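Local coordinates for Cap5O (Staphylococcus aureus, PDB 3OJO), which is an NAD-binding UDP-N-acetyl-mannosamine dehydrogenase involved in the biosynthesis of capsular polysaccharide, at residues E218-D223 with C269-P274; I131-M136 with A211-L216; N225-N230 with E293-M298; H159-V164 with N177-G182. All blocks are in the same frame, centred on the assembly; numbering follows the deposited sequence.

Interaction 1: E218-D223 with C269-P274; sequences ENTYRD and CLAVDP. With PDC (pyridine-2,6-dicarboxylic acid), chain L; PDC (pyridine-2,6-dicarboxylic acid), chain I.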
# COMPACT_ATOMS: atom_id res chain seq x y z
N GLU B 218 2.96 -9.35 4.34
CA GLU B 218 2.62 -9.61 2.94
C GLU B 218 1.10 -9.53 2.81
O GLU B 218 0.58 -8.82 1.95
CB GLU B 218 3.10 -11.01 2.52
CG GLU B 218 4.59 -11.11 2.21
CD GLU B 218 5.12 -12.49 1.85
OE1 GLU B 218 6.36 -12.69 1.86
OE2 GLU B 218 4.29 -13.39 1.56
N ASN B 219 0.38 -10.22 3.72
CA ASN B 219 -1.06 -10.27 3.78
C ASN B 219 -1.69 -8.90 4.05
O ASN B 219 -2.74 -8.59 3.50
CB ASN B 219 -1.50 -11.28 4.82
CG ASN B 219 -1.29 -12.72 4.43
OD1 ASN B 219 -0.74 -13.02 3.37
ND2 ASN B 219 -1.70 -13.66 5.29
N THR B 220 -1.05 -8.13 4.94
CA THR B 220 -1.41 -6.80 5.41
C THR B 220 -1.21 -5.73 4.32
O THR B 220 -2.12 -4.91 4.11
CB THR B 220 -0.63 -6.52 6.69
OG1 THR B 220 -1.02 -7.50 7.65
CG2 THR B 220 -0.89 -5.16 7.23
N TYR B 221 -0.05 -5.74 3.63
CA TYR B 221 0.20 -4.82 2.53
C TYR B 221 -0.90 -5.00 1.51
O TYR B 221 -1.45 -4.02 1.01
CB TYR B 221 1.58 -5.07 1.87
CG TYR B 221 1.77 -4.30 0.57
CD1 TYR B 221 2.16 -2.97 0.58
CD2 TYR B 221 1.52 -4.90 -0.66
CE1 TYR B 221 2.33 -2.26 -0.62
CE2 TYR B 221 1.68 -4.21 -1.85
CZ TYR B 221 2.07 -2.88 -1.83
OH TYR B 221 2.21 -2.20 -3.01
N ARG B 222 -1.24 -6.25 1.22
CA ARG B 222 -2.28 -6.60 0.26
C ARG B 222 -3.68 -6.17 0.73
O ARG B 222 -4.43 -5.68 -0.08
CB ARG B 222 -2.19 -8.10 -0.08
CG ARG B 222 -3.26 -8.56 -1.06
CD ARG B 222 -3.24 -10.05 -1.34
NE ARG B 222 -4.45 -10.48 -2.04
CZ ARG B 222 -4.73 -10.24 -3.32
NH1 ARG B 222 -3.88 -9.56 -4.09
NH2 ARG B 222 -5.88 -10.67 -3.85
N ASP B 223 -4.01 -6.32 2.03
CA ASP B 223 -5.34 -5.98 2.55
C ASP B 223 -5.58 -4.48 2.61
O ASP B 223 -6.63 -4.04 2.18
CB ASP B 223 -5.59 -6.66 3.92
CG ASP B 223 -7.04 -6.67 4.36
OD1 ASP B 223 -7.82 -7.46 3.81
OD2 ASP B 223 -7.39 -5.91 5.27
N CYS B 269 -5.24 -14.57 7.14
CA CYS B 269 -5.26 -13.74 8.34
C CYS B 269 -4.04 -12.82 8.45
O CYS B 269 -2.98 -13.12 7.89
CB CYS B 269 -5.50 -14.56 9.60
SG CYS B 269 -4.55 -16.11 9.69
N LEU B 270 -4.21 -11.66 9.12
CA LEU B 270 -3.23 -10.57 9.16
C LEU B 270 -2.18 -10.53 10.28
O LEU B 270 -2.24 -11.35 11.20
CB LEU B 270 -3.94 -9.21 9.02
CG LEU B 270 -4.96 -9.06 7.92
CD1 LEU B 270 -5.49 -7.65 7.91
CD2 LEU B 270 -4.39 -9.42 6.55
N ALA B 271 -1.23 -9.54 10.19
CA ALA B 271 -0.11 -9.25 11.10
C ALA B 271 -0.57 -8.69 12.48
O ALA B 271 -0.02 -7.71 13.00
CB ALA B 271 0.88 -8.29 10.43
N VAL B 272 -1.59 -9.33 13.06
CA VAL B 272 -2.12 -8.94 14.36
C VAL B 272 -2.24 -10.13 15.29
O VAL B 272 -2.92 -11.11 14.96
CB VAL B 272 -3.42 -8.11 14.29
CG1 VAL B 272 -3.12 -6.64 13.99
CG2 VAL B 272 -4.41 -8.69 13.27
N ASP B 273 -1.53 -10.08 16.42
CA ASP B 273 -1.63 -11.12 17.42
C ASP B 273 -2.87 -10.77 18.28
O ASP B 273 -3.06 -9.59 18.61
CB ASP B 273 -0.33 -11.29 18.22
CG ASP B 273 -0.08 -10.24 19.28
OD1 ASP B 273 0.56 -9.23 18.96
OD2 ASP B 273 -0.53 -10.44 20.43
N PRO B 274 -3.75 -11.76 18.57
CA PRO B 274 -4.98 -11.45 19.34
C PRO B 274 -4.78 -10.65 20.63
O PRO B 274 -5.59 -9.77 20.94
CB PRO B 274 -5.59 -12.83 19.60
CG PRO B 274 -5.08 -13.68 18.47
CD PRO B 274 -3.69 -13.19 18.22
N1 PDC L . -0.24 -13.08 -1.91
C2 PDC L . -0.21 -11.88 -2.50
C3 PDC L . 0.16 -10.79 -1.73
C4 PDC L . 0.42 -11.04 -0.35
C5 PDC L . 0.37 -12.34 0.18
C6 PDC L . 0.04 -13.36 -0.67
C7 PDC L . -0.56 -11.86 -3.96
O1 PDC L . -0.54 -10.83 -4.60
O2 PDC L . -0.89 -13.05 -4.55
C8 PDC L . -0.04 -14.79 -0.33
O3 PDC L . 0.23 -15.22 0.79
O4 PDC L . -0.40 -15.63 -1.32
N1 PDC I . -2.34 -15.17 -5.21
C2 PDC I . -3.43 -14.64 -4.57
C3 PDC I . -4.61 -14.22 -5.26
C4 PDC I . -4.62 -14.36 -6.66
C5 PDC I . -3.47 -14.93 -7.28
C6 PDC I . -2.32 -15.34 -6.54
C7 PDC I . -3.37 -14.49 -3.12
O1 PDC I . -4.31 -14.05 -2.45
O2 PDC I . -2.24 -14.94 -2.59
C8 PDC I . -1.11 -15.89 -7.27
O3 PDC I . -1.05 -16.05 -8.46
O4 PDC I . 0.01 -16.27 -6.66
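Helix 208-238, the long helix of the central domain in this UDP-sugar dehydrogenase family, meets here the loop that brings C269 close to the NAD site. Two helix side chains hold the loop by its backbone. N219, with CG anti to its own carbonyl carbon, points ND2 at C269 O, 2.9 Å away along a nearly straight bond (172°). The acceptor lies in the plane of the amide, while ND2 stands above the carbonyl plane of C269. Beside it, A271 N donates to T220 OG1 at 3.3 Å (168°); a threonine suits this place because the same hydroxyl also bonds L216 O, one turn earlier in the helix. L270 packs its two branches on the helix: CD2 lies 3.8 Å from N219 CB, and CD1 lies 3.7 Å from D223 OD2, the two side chains crossing at about a right angle. The D223 carboxylate forms a salt bridge with R101. A271 is the centre of an inverse gamma turn, closed by V272 N to L270 O at 2.8 Å.

The same N219 also reaches a bound pyridine-dicarboxylate (PDC): its OD1 is 3.4 Å from C5 of PDC chain L, whose ring also touches the aliphatic part of R222, with R222 CD 3.5 Å from its C3. The R222 guanidinium has O1 of PDC chain I over one face.

Since C269 is joined to C103 in a disulfide, its sulfur is oxidised and not a thiol, while its carbonyl is held by N219; the loop is thus fixed at both its main chain and its sulfur.

Interaction 2: I131-M136 with A211-L216; sequences IAPKTM and AEMSKL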
# COMPACT_ATOMS: atom_id res chain seq x y z
N ILE B 131 1.08 -18.51 11.50
CA ILE B 131 1.05 -18.17 12.92
C ILE B 131 1.29 -16.70 13.17
O ILE B 131 2.05 -16.07 12.43
CB ILE B 131 1.96 -19.10 13.77
CG1 ILE B 131 3.43 -18.99 13.35
CG2 ILE B 131 1.42 -20.55 13.79
CD1 ILE B 131 4.34 -19.88 14.08
N ALA B 132 0.64 -16.17 14.22
CA ALA B 132 0.78 -14.77 14.63
C ALA B 132 2.21 -14.53 15.11
O ALA B 132 2.82 -15.47 15.62
CB ALA B 132 -0.21 -14.42 15.73
N PRO B 133 2.78 -13.32 14.94
CA PRO B 133 4.16 -13.11 15.40
C PRO B 133 4.29 -13.35 16.89
O PRO B 133 3.37 -13.07 17.66
CB PRO B 133 4.45 -11.66 15.00
CG PRO B 133 3.47 -11.36 13.93
CD PRO B 133 2.22 -12.08 14.36
N LYS B 134 5.42 -13.97 17.27
CA LYS B 134 5.78 -14.35 18.64
C LYS B 134 5.16 -15.64 19.17
O LYS B 134 5.29 -15.93 20.35
CB LYS B 134 5.77 -13.15 19.62
CG LYS B 134 6.81 -12.10 19.22
CD LYS B 134 7.34 -11.37 20.37
CE LYS B 134 8.41 -12.01 21.21
NZ LYS B 134 8.98 -10.94 22.08
N THR B 135 4.53 -16.45 18.28
CA THR B 135 3.93 -17.75 18.61
C THR B 135 5.03 -18.76 18.97
O THR B 135 4.90 -19.48 19.96
CB THR B 135 3.07 -18.26 17.45
OG1 THR B 135 1.96 -17.39 17.29
CG2 THR B 135 2.58 -19.70 17.63
N MET B 136 6.09 -18.81 18.17
CA MET B 136 7.19 -19.73 18.39
C MET B 136 7.89 -19.45 19.72
O MET B 136 8.03 -20.35 20.54
CB MET B 136 8.18 -19.70 17.22
CG MET B 136 7.62 -20.24 15.93
SD MET B 136 6.83 -21.87 16.04
CE MET B 136 8.23 -22.91 16.27
N ALA B 211 10.23 -14.51 10.39
CA ALA B 211 9.50 -15.39 9.48
C ALA B 211 7.97 -15.20 9.66
O ALA B 211 7.22 -15.19 8.68
CB ALA B 211 9.88 -16.85 9.75
N GLU B 212 7.53 -15.12 10.93
CA GLU B 212 6.13 -14.93 11.27
C GLU B 212 5.64 -13.55 10.74
O GLU B 212 4.70 -13.50 9.97
CB GLU B 212 5.89 -15.05 12.78
CG GLU B 212 6.25 -16.40 13.38
CD GLU B 212 6.35 -16.45 14.89
OE1 GLU B 212 6.79 -15.45 15.51
OE2 GLU B 212 6.03 -17.51 15.47
N MET B 213 6.29 -12.46 11.17
CA MET B 213 5.99 -11.08 10.86
C MET B 213 5.95 -10.78 9.36
O MET B 213 5.03 -10.10 8.88
CB MET B 213 6.97 -10.14 11.60
CG MET B 213 6.47 -8.70 11.77
SD MET B 213 4.69 -8.53 12.11
CE MET B 213 4.67 -8.04 13.86
N SER B 214 6.93 -11.31 8.63
CA SER B 214 7.11 -11.16 7.20
C SER B 214 5.90 -11.67 6.41
O SER B 214 5.45 -11.03 5.46
CB SER B 214 8.40 -11.85 6.76
OG SER B 214 8.35 -12.33 5.42
N LYS B 215 5.43 -12.86 6.76
CA LYS B 215 4.35 -13.48 6.02
C LYS B 215 3.02 -12.80 6.23
O LYS B 215 2.19 -12.72 5.32
CB LYS B 215 4.30 -15.00 6.29
CG LYS B 215 5.33 -15.73 5.44
CD LYS B 215 5.01 -15.69 3.93
CE LYS B 215 6.24 -15.87 3.07
NZ LYS B 215 6.21 -17.15 2.32
N LEU B 216 2.86 -12.25 7.40
CA LEU B 216 1.69 -11.52 7.80
C LEU B 216 1.68 -10.10 7.25
O LEU B 216 0.60 -9.60 6.95
CB LEU B 216 1.50 -11.62 9.32
CG LEU B 216 1.18 -13.05 9.85
CD1 LEU B 216 0.63 -13.01 11.26
CD2 LEU B 216 0.17 -13.79 8.95
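E212 OE1 takes one clear hydrogen bond, from K134 N at 2.7 Å, the shortest polar contact between the segments; the donor arrives from well above the carboxylate plane. OE2 is gripped once as well, by M136 N at 3.0 Å (161°), on its syn lone pair. The carboxylate therefore spans the start of helix 135-145, where K134 holds the N-cap position. The E212 chain, extended beyond CG, is long enough to carry the group across from helix 208-238.

The peptide it meets is a type II turn from A132 to T135. P133 fits the second position and K134 takes the positive phi (80°) of the third, while T135 OG1 steadies the turn with a 2.7 Å bond to A132 O. Apolar groups surround the bonds: I131 CD1 lies 3.2 Å from E212 OE2, and M136 CG touches the same oxygen. P133 CG rests 3.5 Å from M213 CE, and P133 CD 3.6 Å from L216 CD1. I241 of the second subunit packs on P133 and K134.

A buried carboxylate facing backbone amides at a helix N-terminus should be stabilised as the anion, its pKa probably lowered; the turn that follows the NAD-binding T130 is thereby joined to helix 208-238.

Interaction 3: N225-N230 with E293-M298; sequences NIALAN and EINNSM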
# COMPACT_ATOMS: atom_id res chain seq x y z
N ASN B 225 -3.99 -2.20 0.86
CA ASN B 225 -3.99 -1.70 -0.50
C ASN B 225 -5.29 -1.98 -1.27
O ASN B 225 -5.76 -1.13 -2.05
CB ASN B 225 -2.74 -2.12 -1.25
CG ASN B 225 -1.61 -1.18 -0.96
OD1 ASN B 225 -0.78 -1.42 -0.08
ND2 ASN B 225 -1.63 -0.02 -1.59
N ILE B 226 -5.91 -3.13 -0.98
CA ILE B 226 -7.20 -3.51 -1.54
C ILE B 226 -8.26 -2.57 -0.93
O ILE B 226 -9.08 -2.05 -1.66
CB ILE B 226 -7.52 -5.01 -1.36
CG1 ILE B 226 -6.61 -5.86 -2.30
CG2 ILE B 226 -9.01 -5.28 -1.63
CD1 ILE B 226 -6.78 -7.45 -2.13
N ALA B 227 -8.18 -2.30 0.40
CA ALA B 227 -9.05 -1.36 1.12
C ALA B 227 -8.96 0.04 0.46
O ALA B 227 -9.98 0.68 0.22
CB ALA B 227 -8.64 -1.27 2.58
N LEU B 228 -7.73 0.47 0.12
CA LEU B 228 -7.50 1.74 -0.57
C LEU B 228 -8.24 1.83 -1.91
O LEU B 228 -8.93 2.80 -2.17
CB LEU B 228 -6.00 2.03 -0.71
CG LEU B 228 -5.60 3.29 -1.49
CD1 LEU B 228 -6.26 4.53 -0.92
CD2 LEU B 228 -4.13 3.45 -1.50
N ALA B 229 -8.12 0.78 -2.73
CA ALA B 229 -8.77 0.61 -4.02
C ALA B 229 -10.29 0.64 -3.86
O ALA B 229 -10.96 1.38 -4.58
CB ALA B 229 -8.33 -0.70 -4.65
N ASN B 230 -10.82 -0.11 -2.88
CA ASN B 230 -12.24 -0.19 -2.56
C ASN B 230 -12.81 1.13 -2.07
O ASN B 230 -13.92 1.50 -2.46
CB ASN B 230 -12.50 -1.31 -1.58
CG ASN B 230 -12.45 -2.70 -2.18
OD1 ASN B 230 -12.17 -3.69 -1.51
ND2 ASN B 230 -12.83 -2.84 -3.40
N GLU B 293 -12.25 -2.94 8.07
CA GLU B 293 -13.58 -2.34 8.13
C GLU B 293 -14.10 -2.04 6.73
O GLU B 293 -15.25 -2.39 6.43
CB GLU B 293 -13.58 -1.06 8.98
CG GLU B 293 -13.50 -1.30 10.48
CD GLU B 293 -13.19 -0.12 11.39
OE1 GLU B 293 -12.92 -0.36 12.59
OE2 GLU B 293 -13.21 1.04 10.91
N ILE B 294 -13.23 -1.44 5.85
CA ILE B 294 -13.54 -1.10 4.46
C ILE B 294 -13.80 -2.36 3.67
O ILE B 294 -14.83 -2.44 3.01
CB ILE B 294 -12.49 -0.14 3.80
CG1 ILE B 294 -12.43 1.22 4.53
CG2 ILE B 294 -12.77 0.09 2.32
CD1 ILE B 294 -11.08 1.85 4.52
N ASN B 295 -12.92 -3.36 3.81
CA ASN B 295 -13.07 -4.64 3.12
C ASN B 295 -14.30 -5.43 3.53
O ASN B 295 -14.95 -6.06 2.68
CB ASN B 295 -11.78 -5.47 3.16
CG ASN B 295 -10.64 -4.83 2.39
OD1 ASN B 295 -10.84 -4.06 1.45
ND2 ASN B 295 -9.42 -5.12 2.78
N ASN B 296 -14.67 -5.33 4.82
CA ASN B 296 -15.87 -5.97 5.39
C ASN B 296 -17.15 -5.30 4.89
O ASN B 296 -18.19 -5.95 4.85
CB ASN B 296 -15.83 -5.93 6.93
CG ASN B 296 -14.88 -6.90 7.57
OD1 ASN B 296 -14.46 -7.92 6.99
ND2 ASN B 296 -14.51 -6.61 8.79
N SER B 297 -17.09 -3.99 4.55
CA SER B 297 -18.24 -3.21 4.10
C SER B 297 -18.57 -3.40 2.61
O SER B 297 -19.64 -2.95 2.17
CB SER B 297 -18.01 -1.73 4.40
OG SER B 297 -17.12 -1.15 3.45
N MET B 298 -17.65 -4.02 1.82
CA MET B 298 -17.86 -4.24 0.38
C MET B 298 -19.02 -5.15 0.05
O MET B 298 -19.85 -4.74 -0.78
CB MET B 298 -16.58 -4.58 -0.38
CG MET B 298 -15.56 -3.48 -0.35
SD MET B 298 -16.14 -1.85 -0.88
CE MET B 298 -16.36 -2.14 -2.64
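N295 and N230 set their amide planes almost perpendicular, 85° apart, their side chains crossing at about a right angle between the two helices. In both, CG lies beside the backbone N, anti to the carbonyl carbon. The N295 amide lies against the backbone of A227, with OD1 3.3 Å from A227 CA, and its buried ND2 is satisfied outside the contact by D223 O, one turn earlier on helix 208-238.

M298 crosses N230 obliquely. Bent at chi2 and chi3, it brings SD to 3.7 Å from N230 CB and folds its flexible chain along the flat amide. Also against A227, I294 sends CG2 to 3.5 Å from A227 O, and its CB lies 4.2 Å from A227 CB. The small A227 suits the point of nearest backbones, where its CA is 5.6 Å from N295 CA. The axes of the short helical segments pass at 8.8 Å and cross at 56°.

L287 of the second subunit packs on both A227 and I294, while N225 bonds its own counterpart there. Such oblique packing of helix 286-312 on a long helix that meets its counterpart in the second subunit belongs to the helical central domain through which this family dimerises.

Interaction 4: H159-V164 with N177-G182; sequences HCPERV and NRIIGG. With PDC (pyridine-2,6-dicarboxylic acid), chain K; NAD (nicotinamide-adenine-dinucleotide), chain J; PDC (pyridine-2,6-dicarboxylic acid), chain L.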
# COMPACT_ATOMS: atom_id res chain seq x y z
N HIS B 159 9.81 -22.27 12.28
CA HIS B 159 8.61 -21.82 11.61
C HIS B 159 9.02 -21.68 10.17
O HIS B 159 9.90 -20.88 9.85
CB HIS B 159 8.06 -20.47 12.11
CG HIS B 159 6.86 -19.99 11.32
ND1 HIS B 159 5.76 -20.81 11.10
CD2 HIS B 159 6.63 -18.79 10.73
CE1 HIS B 159 4.92 -20.10 10.37
NE2 HIS B 159 5.40 -18.87 10.13
N CYS B 160 8.46 -22.52 9.31
CA CYS B 160 8.67 -22.41 7.88
C CYS B 160 7.29 -22.27 7.24
O CYS B 160 6.56 -23.25 7.13
CB CYS B 160 9.46 -23.57 7.30
SG CYS B 160 9.52 -23.54 5.49
N PRO B 161 6.88 -21.04 6.89
CA PRO B 161 5.54 -20.85 6.31
C PRO B 161 5.35 -21.54 4.97
O PRO B 161 6.11 -21.35 4.02
CB PRO B 161 5.39 -19.32 6.22
CG PRO B 161 6.53 -18.75 6.93
CD PRO B 161 7.61 -19.77 6.98
N GLU B 162 4.34 -22.38 4.94
CA GLU B 162 4.02 -23.14 3.76
C GLU B 162 2.87 -22.54 2.97
O GLU B 162 1.81 -22.23 3.52
CB GLU B 162 3.81 -24.63 4.10
CG GLU B 162 3.96 -25.57 2.93
CD GLU B 162 5.32 -25.62 2.30
OE1 GLU B 162 6.05 -26.61 2.54
OE2 GLU B 162 5.64 -24.71 1.49
N ARG B 163 3.10 -22.35 1.67
CA ARG B 163 2.13 -21.78 0.77
C ARG B 163 2.23 -22.57 -0.52
O ARG B 163 3.29 -22.58 -1.15
CB ARG B 163 2.42 -20.29 0.56
CG ARG B 163 1.38 -19.57 -0.29
CD ARG B 163 1.60 -18.06 -0.32
NE ARG B 163 2.95 -17.70 -0.75
CZ ARG B 163 3.60 -16.60 -0.37
NH1 ARG B 163 3.01 -15.73 0.46
NH2 ARG B 163 4.82 -16.36 -0.81
N VAL B 164 1.15 -23.29 -0.86
CA VAL B 164 1.07 -24.17 -2.04
C VAL B 164 0.30 -23.54 -3.19
O VAL B 164 -0.74 -22.90 -2.98
CB VAL B 164 0.57 -25.63 -1.76
CG1 VAL B 164 1.50 -26.37 -0.82
CG2 VAL B 164 -0.88 -25.67 -1.26
N ASN B 177 11.47 -20.64 -3.12
CA ASN B 177 12.38 -20.16 -2.10
C ASN B 177 11.63 -20.32 -0.78
O ASN B 177 10.41 -20.18 -0.72
CB ASN B 177 12.78 -18.72 -2.33
CG ASN B 177 13.62 -18.49 -3.56
OD1 ASN B 177 14.06 -19.41 -4.25
ND2 ASN B 177 13.90 -17.23 -3.85
N ARG B 178 12.35 -20.68 0.26
CA ARG B 178 11.77 -21.03 1.52
C ARG B 178 12.35 -20.22 2.66
O ARG B 178 13.57 -20.05 2.73
CB ARG B 178 12.06 -22.51 1.73
CG ARG B 178 11.04 -23.23 2.55
CD ARG B 178 11.23 -24.73 2.48
NE ARG B 178 10.38 -25.33 1.46
CZ ARG B 178 9.12 -25.68 1.65
NH1 ARG B 178 8.53 -25.45 2.82
NH2 ARG B 178 8.42 -26.24 0.67
N ILE B 179 11.49 -19.75 3.57
CA ILE B 179 11.91 -19.04 4.75
C ILE B 179 12.04 -20.06 5.90
O ILE B 179 11.08 -20.77 6.21
CB ILE B 179 10.94 -17.87 5.08
CG1 ILE B 179 10.98 -16.79 3.97
CG2 ILE B 179 11.24 -17.27 6.46
CD1 ILE B 179 9.93 -15.77 4.07
N ILE B 180 13.25 -20.13 6.52
CA ILE B 180 13.53 -21.01 7.65
C ILE B 180 13.71 -20.08 8.84
O ILE B 180 14.76 -19.43 8.95
CB ILE B 180 14.80 -21.92 7.42
CG1 ILE B 180 14.83 -22.65 6.03
CG2 ILE B 180 15.07 -22.87 8.62
CD1 ILE B 180 13.81 -23.72 5.77
N GLY B 181 12.68 -19.99 9.68
CA GLY B 181 12.67 -19.17 10.88
C GLY B 181 12.90 -19.98 12.14
O GLY B 181 11.95 -20.53 12.70
N GLY B 182 14.17 -20.06 12.57
CA GLY B 182 14.54 -20.78 13.78
C GLY B 182 14.48 -19.91 15.02
O GLY B 182 14.69 -18.70 14.95
N1 PDC K . -0.66 -17.42 -3.67
C2 PDC K . 0.68 -17.34 -3.78
C3 PDC K . 1.53 -18.47 -3.75
C4 PDC K . 0.93 -19.71 -3.66
C5 PDC K . -0.48 -19.78 -3.53
C6 PDC K . -1.24 -18.61 -3.54
C7 PDC K . 1.28 -16.03 -3.92
O1 PDC K . 0.49 -15.07 -3.93
O2 PDC K . 2.66 -16.01 -4.03
C8 PDC K . -2.69 -18.68 -3.41
O3 PDC K . -3.28 -19.73 -3.28
O4 PDC K . -3.40 -17.57 -3.41
PA NAD J . -6.85 -27.96 5.30
O1A NAD J . -8.13 -27.67 5.97
O2A NAD J . -7.04 -28.35 3.89
O5B NAD J . -6.12 -29.16 6.10
C5B NAD J . -6.05 -29.19 7.50
C4B NAD J . -6.13 -30.64 7.92
O4B NAD J . -5.61 -30.77 9.22
C3B NAD J . -7.55 -31.20 7.92
O3B NAD J . -7.56 -32.47 7.28
C2B NAD J . -7.83 -31.41 9.40
O2B NAD J . -8.72 -32.47 9.67
C1B NAD J . -6.44 -31.65 9.96
N9A NAD J . -6.38 -31.33 11.40
C8A NAD J . -7.00 -30.27 12.02
N7A NAD J . -6.62 -30.25 13.32
C5A NAD J . -5.77 -31.29 13.52
C6A NAD J . -5.11 -31.73 14.66
N6A NAD J . -5.28 -31.07 15.81
N1A NAD J . -4.28 -32.85 14.58
C2A NAD J . -4.10 -33.51 13.37
N3A NAD J . -4.77 -33.06 12.24
C4A NAD J . -5.59 -31.97 12.32
O3 NAD J . -5.87 -26.68 5.47
PN NAD J . -4.62 -26.38 4.52
O1N NAD J . -5.13 -25.69 3.31
O2N NAD J . -3.78 -27.60 4.39
O5D NAD J . -3.82 -25.28 5.33
C5D NAD J . -3.59 -25.41 6.71
C4D NAD J . -3.02 -24.08 7.21
O4D NAD J . -1.80 -23.79 6.54
C3D NAD J . -3.89 -22.87 6.88
O3D NAD J . -5.06 -22.69 7.66
C2D NAD J . -2.88 -21.77 7.08
O2D NAD J . -2.56 -21.70 8.45
C1D NAD J . -1.66 -22.38 6.42
N1N NAD J . -1.64 -21.91 5.01
C2N NAD J . -2.18 -22.64 3.98
C3N NAD J . -2.17 -22.13 2.68
C7N NAD J . -2.34 -23.05 1.50
O7N NAD J . -1.45 -22.89 0.41
N7N NAD J . -3.33 -23.95 1.49
C4N NAD J . -1.64 -20.85 2.44
C5N NAD J . -1.13 -20.09 3.49
C6N NAD J . -1.16 -20.64 4.77
N1 PDC L . -0.24 -13.08 -1.91
C2 PDC L . -0.21 -11.88 -2.50
C3 PDC L . 0.16 -10.79 -1.73
C4 PDC L . 0.42 -11.04 -0.35
C5 PDC L . 0.37 -12.34 0.18
C6 PDC L . 0.04 -13.36 -0.67
C7 PDC L . -0.56 -11.86 -3.96
O1 PDC L . -0.54 -10.83 -4.60
O2 PDC L . -0.89 -13.05 -4.55
C8 PDC L . -0.04 -14.79 -0.33
O3 PDC L . 0.23 -15.22 0.79
O4 PDC L . -0.40 -15.63 -1.32
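E162 places CG anti to its backbone N (chi1 -160°) and then bends at chi2 (63°), while R178 runs out extended and bends at chi3 (-95°); these turns bring carboxylate and guanidinium together end-on. In this salt bridge NH1 and NH2 of R178 both grip one oxygen, E162 OE1, at 2.8 and 3.0 Å. OE1 lies in the guanidinium plane, yet the two flat groups stand nearly perpendicular, so NH1 comes from above the carboxylate plane and NH2 along the syn lone pair. At the same edge, C160 SG, anti to its backbone N, accepts from R178 NH1 at 3.4 Å. R178 NH2 also bonds L173 O. The double grip on one atom should keep E162 ionised, which probably matters with the carboxylate of E128 close by.

At the strand end of the contact, H159 and G181 form an antiparallel hydrogen-bonded pair: H159 N donates to G181 O at 2.8 Å, and G181 N to H159 O at 2.9 Å. The bare G181 lets H159 O lie close. H159 ND1 is taken by V127 O, and P161 CD covers part of one ring face.

Past E162 the loop reaches the ligands. V164 N bonds O7N of the nicotinamide amide at 2.9 Å. R163 NH1 bonds O3 of PDC chain L at 2.8 Å and forms a salt bridge with E218, while O2 of PDC chain K lies over one guanidinium face. Strand 178-182, added antiparallel to the last strand of the parallel run in a Rossmann-type domain, thus borders the loop that lines the nicotinamide pocket.

Overall arrangement
From the N terminus, the chain first passes 131-136, whose contact with 211-216 (interaction 2) closes a loop and ties the NAD-binding domain to helix 208-238. Nested within that loop, interaction 4 joins strands 156-159 and 178-182. Helix 208-238 then serves interactions 2, 1 and 3 in turn. Interactions 1 and 3 cross: the order is 218-223, 225-230, 269-274, 293-298, so their segments alternate, and the loop after helix 243-250 and helix 286-312 both return to the same helix. L216 packs against L270 and A271, linking interactions 2 and 1, and the E218-R163 salt bridge joins interactions 1 and 4 across the domains, whereas interactions 3 and 4 do not touch. All four reach the second subunit.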